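Local coordinates for disulfide bond protein A (Staphylococcus aureus, PDB 3BCI) that probably acts as a thiol:disulfide oxidoreductase of the thioredoxin family, introducing disulfide bonds into proteins through a redox-active CxxC centre, at residues G19-P24 with K84-A89. Residues are numbered along the deposited sequence; the frame is centred on the assembly and turned at random. Where two conformers were deposited one is given.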
ATOM      1  N   GLY A  19       7.249  -1.358   0.879  1.00 24.83           N
ATOM      2  CA  GLY A  19       7.549  -0.420  -0.183  1.00 25.98           C
ATOM      3  C   GLY A  19       7.272   1.036   0.133  1.00 22.17           C
ATOM      4  O   GLY A  19       7.241   1.448   1.290  1.00 28.77           O
ATOM      5  N   ASP A  20       7.069   1.814  -0.922  1.00 25.15           N
ATOM      6  CA  ASP A  20       6.798   3.244  -0.809  1.00 23.45           C
ATOM      7  C   ASP A  20       6.136   3.635  -2.125  1.00 25.92           C
ATOM      8  O   ASP A  20       6.567   3.187  -3.187  1.00 23.39           O
ATOM      9  CB  ASP A  20       8.118   4.010  -0.631  1.00 24.49           C
ATOM     10  CG  ASP A  20       7.907   5.486  -0.324  1.00 27.28           C
ATOM     11  OD1 ASP A  20       7.050   6.117  -0.974  1.00 28.98           O
ATOM     12  OD2 ASP A  20       8.608   6.018   0.561  1.00 30.62           O
ATOM     13  N   TYR A  21       5.092   4.458  -2.064  1.00 23.69           N
ATOM     14  CA  TYR A  21       4.396   4.874  -3.275  1.00 24.87           C
ATOM     15  C   TYR A  21       5.290   5.668  -4.228  1.00 25.27           C
ATOM     16  O   TYR A  21       4.989   5.778  -5.413  1.00 22.65           O
ATOM     17  CB  TYR A  21       3.155   5.707  -2.920  1.00 22.51           C
ATOM     18  CG  TYR A  21       2.004   4.887  -2.393  1.00 25.74           C
ATOM     19  CD1 TYR A  21       1.375   3.945  -3.202  1.00 25.82           C
ATOM     20  CD2 TYR A  21       1.557   5.035  -1.079  1.00 23.76           C
ATOM     21  CE1 TYR A  21       0.333   3.165  -2.720  1.00 31.07           C
ATOM     22  CE2 TYR A  21       0.510   4.254  -0.587  1.00 22.37           C
ATOM     23  CZ  TYR A  21      -0.093   3.322  -1.415  1.00 28.85           C
ATOM     24  OH  TYR A  21      -1.120   2.538  -0.945  1.00 26.06           O
ATOM     25  N   LYS A  22       6.389   6.209  -3.713  1.00 26.17           N
ATOM     26  CA  LYS A  22       7.311   6.995  -4.533  1.00 29.98           C
ATOM     27  C   LYS A  22       8.429   6.145  -5.122  1.00 34.41           C
ATOM     28  O   LYS A  22       9.250   6.638  -5.898  1.00 35.71           O
ATOM     29  CB  LYS A  22       7.944   8.104  -3.689  1.00 28.77           C
ATOM     30  CG  LYS A  22       6.951   9.115  -3.143  1.00 30.32           C
ATOM     31  CD  LYS A  22       7.644  10.313  -2.497  1.00 31.31           C
ATOM     32  CE  LYS A  22       8.302  11.214  -3.536  1.00 32.37           C
ATOM     33  NZ  LYS A  22       9.054  12.327  -2.883  1.00 33.64           N
ATOM     34  N   CYS A  23       8.437   4.873  -4.756  0.80 31.36           N
ATOM     35  CA  CYS A  23       9.453   3.961  -5.250  0.80 31.86           C
ATOM     36  C   CYS A  23       9.127   3.367  -6.615  0.80 31.00           C
ATOM     37  O   CYS A  23       8.106   2.699  -6.800  0.80 31.72           O
ATOM     38  CB  CYS A  23       9.684   2.853  -4.231  0.80 27.59           C
ATOM     39  SG  CYS A  23      10.807   1.582  -4.765  0.80 41.78           S
ATOM     40  N   PRO A  24      10.011   3.605  -7.591  1.00 30.33           N
ATOM     41  CA  PRO A  24       9.839   3.107  -8.960  1.00 28.91           C
ATOM     42  C   PRO A  24       9.678   1.607  -9.085  1.00 23.96           C
ATOM     43  O   PRO A  24       8.818   1.137  -9.828  1.00 28.26           O
ATOM     44  CB  PRO A  24      11.088   3.619  -9.681  1.00 37.41           C
ATOM     45  CG  PRO A  24      11.435   4.868  -8.916  1.00 36.81           C
ATOM     46  CD  PRO A  24      11.233   4.426  -7.492  1.00 32.23           C
ATOM     47  N   LYS A  84      -3.390   0.852  -6.785  1.00 22.64           N
ATOM     48  CA  LYS A  84      -3.036   0.748  -8.196  1.00 29.01           C
ATOM     49  C   LYS A  84      -3.028   2.118  -8.863  1.00 28.88           C
ATOM     50  O   LYS A  84      -2.074   2.484  -9.551  1.00 26.23           O
ATOM     51  CB  LYS A  84      -4.024  -0.167  -8.925  1.00 36.49           C
ATOM     52  CG  LYS A  84      -3.798  -0.249 -10.435  1.00 41.66           C
ATOM     53  CD  LYS A  84      -4.675  -1.320 -11.061  1.00 52.40           C
ATOM     54  CE  LYS A  84      -6.149  -0.978 -10.929  1.00 58.41           C
ATOM     55  NZ  LYS A  84      -7.008  -2.189 -11.053  1.00 61.01           N
ATOM     56  N   GLN A  85      -4.103   2.872  -8.651  1.00 29.67           N
ATOM     57  CA  GLN A  85      -4.239   4.198  -9.237  1.00 31.26           C
ATOM     58  C   GLN A  85      -3.195   5.187  -8.730  1.00 30.65           C
ATOM     59  O   GLN A  85      -2.764   6.071  -9.472  1.00 29.31           O
ATOM     60  CB  GLN A  85      -5.652   4.739  -8.988  1.00 37.07           C
ATOM     61  CG  GLN A  85      -6.725   4.051  -9.833  1.00 37.41           C
ATOM     62  CD  GLN A  85      -8.141   4.472  -9.460  1.00 49.34           C
ATOM     63  OE1 GLN A  85      -8.421   5.657  -9.268  1.00 57.80           O
ATOM     64  NE2 GLN A  85      -9.044   3.498  -9.372  1.00 50.10           N
ATOM     65  N   LEU A  86      -2.778   5.045  -7.475  1.00 24.37           N
ATOM     66  CA  LEU A  86      -1.775   5.957  -6.934  1.00 27.59           C
ATOM     67  C   LEU A  86      -0.396   5.650  -7.530  1.00 30.25           C
ATOM     68  O   LEU A  86       0.327   6.562  -7.928  1.00 32.73           O
ATOM     69  CB  LEU A  86      -1.730   5.873  -5.402  1.00 23.34           C
ATOM     70  CG  LEU A  86      -0.832   6.907  -4.702  1.00 24.74           C
ATOM     71  CD1 LEU A  86      -1.210   8.313  -5.153  1.00 27.40           C
ATOM     72  CD2 LEU A  86      -0.988   6.790  -3.190  1.00 25.88           C
ATOM     73  N   PHE A  87      -0.029   4.373  -7.594  1.00 28.02           N
ATOM     74  CA  PHE A  87       1.255   4.003  -8.178  1.00 30.84           C
ATOM     75  C   PHE A  87       1.311   4.471  -9.634  1.00 30.35           C
ATOM     76  O   PHE A  87       2.360   4.904 -10.115  1.00 32.64           O
ATOM     77  CB  PHE A  87       1.464   2.483  -8.126  1.00 24.03           C
ATOM     78  CG  PHE A  87       2.143   2.005  -6.879  1.00 22.03           C
ATOM     79  CD1 PHE A  87       1.520   1.086  -6.044  1.00 20.57           C
ATOM     80  CD2 PHE A  87       3.417   2.453  -6.548  1.00 28.18           C
ATOM     81  CE1 PHE A  87       2.153   0.621  -4.895  1.00 18.89           C
ATOM     82  CE2 PHE A  87       4.063   1.993  -5.399  1.00 25.53           C
ATOM     83  CZ  PHE A  87       3.430   1.073  -4.571  1.00 30.36           C
ATOM     84  N   ALA A  88       0.176   4.399 -10.324  1.00 31.39           N
ATOM     85  CA  ALA A  88       0.094   4.808 -11.727  1.00 35.67           C
ATOM     86  C   ALA A  88       0.380   6.295 -11.947  1.00 38.71           C
ATOM     87  O   ALA A  88       0.769   6.701 -13.040  1.00 44.50           O
ATOM     88  CB  ALA A  88      -1.285   4.459 -12.293  1.00 31.77           C
ATOM     89  N   ALA A  89       0.195   7.104 -10.911  1.00 36.23           N
ATOM     90  CA  ALA A  89       0.432   8.542 -11.024  1.00 37.62           C
ATOM     91  C   ALA A  89       1.823   8.944 -10.553  1.00 32.36           C
ATOM     92  O   ALA A  89       2.152  10.127 -10.508  1.00 36.16           O
ATOM     93  CB  ALA A  89      -0.621   9.300 -10.222  1.00 42.42           C
TER
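L86 and F87, on the last turn of helix 79-88, both pack against the Y21 ring and illustrate how a helical domain can be keyed to the active-site loop of a thioredoxin fold. L86 comes first. With its CG anti to the backbone N (chi1 -173°), it sets methyl CD2 over the middle of one face of the Y21 ring, a CH-pi contact with CD2 3.6 Å from the ring centroid and only 8° off the normal.

F87, the next residue, presents a face of its own ring to the CD1-CE1 edge of Y21. The two planes meet at 51°, which makes a tilted edge-to-face pair; Y21 CD1 stands 3.7 Å above the centre of the F87 ring and lies 3.8 Å from F87 CZ. The far rim of the phenyl group reaches the loop backbone, where F87 CE2 lies 3.6 Å from Y21 CA and, near the ring plane, 3.5 Å from D20 O.

That loop has a firm shape of its own. D20 OD1 accepts a nearly straight bond from K22 N (2.8 Å), an Asx turn, while the type I turn from D20 to C23 is closed by C23 N to D20 O. It leads to C23, the N-cap of helix 24-42 and half of the C23-C26 disulfide known for this protein.

Beyond the apolar contact, Y21 OH hydrogen-bonds to S68 of helix 61-74 and Q83 of helix 79-88. F87 also touches C26 and D30 of helix 24-42 and F51 of strand 48-53, and L86 packs on L102 and H106 of helix 100-108.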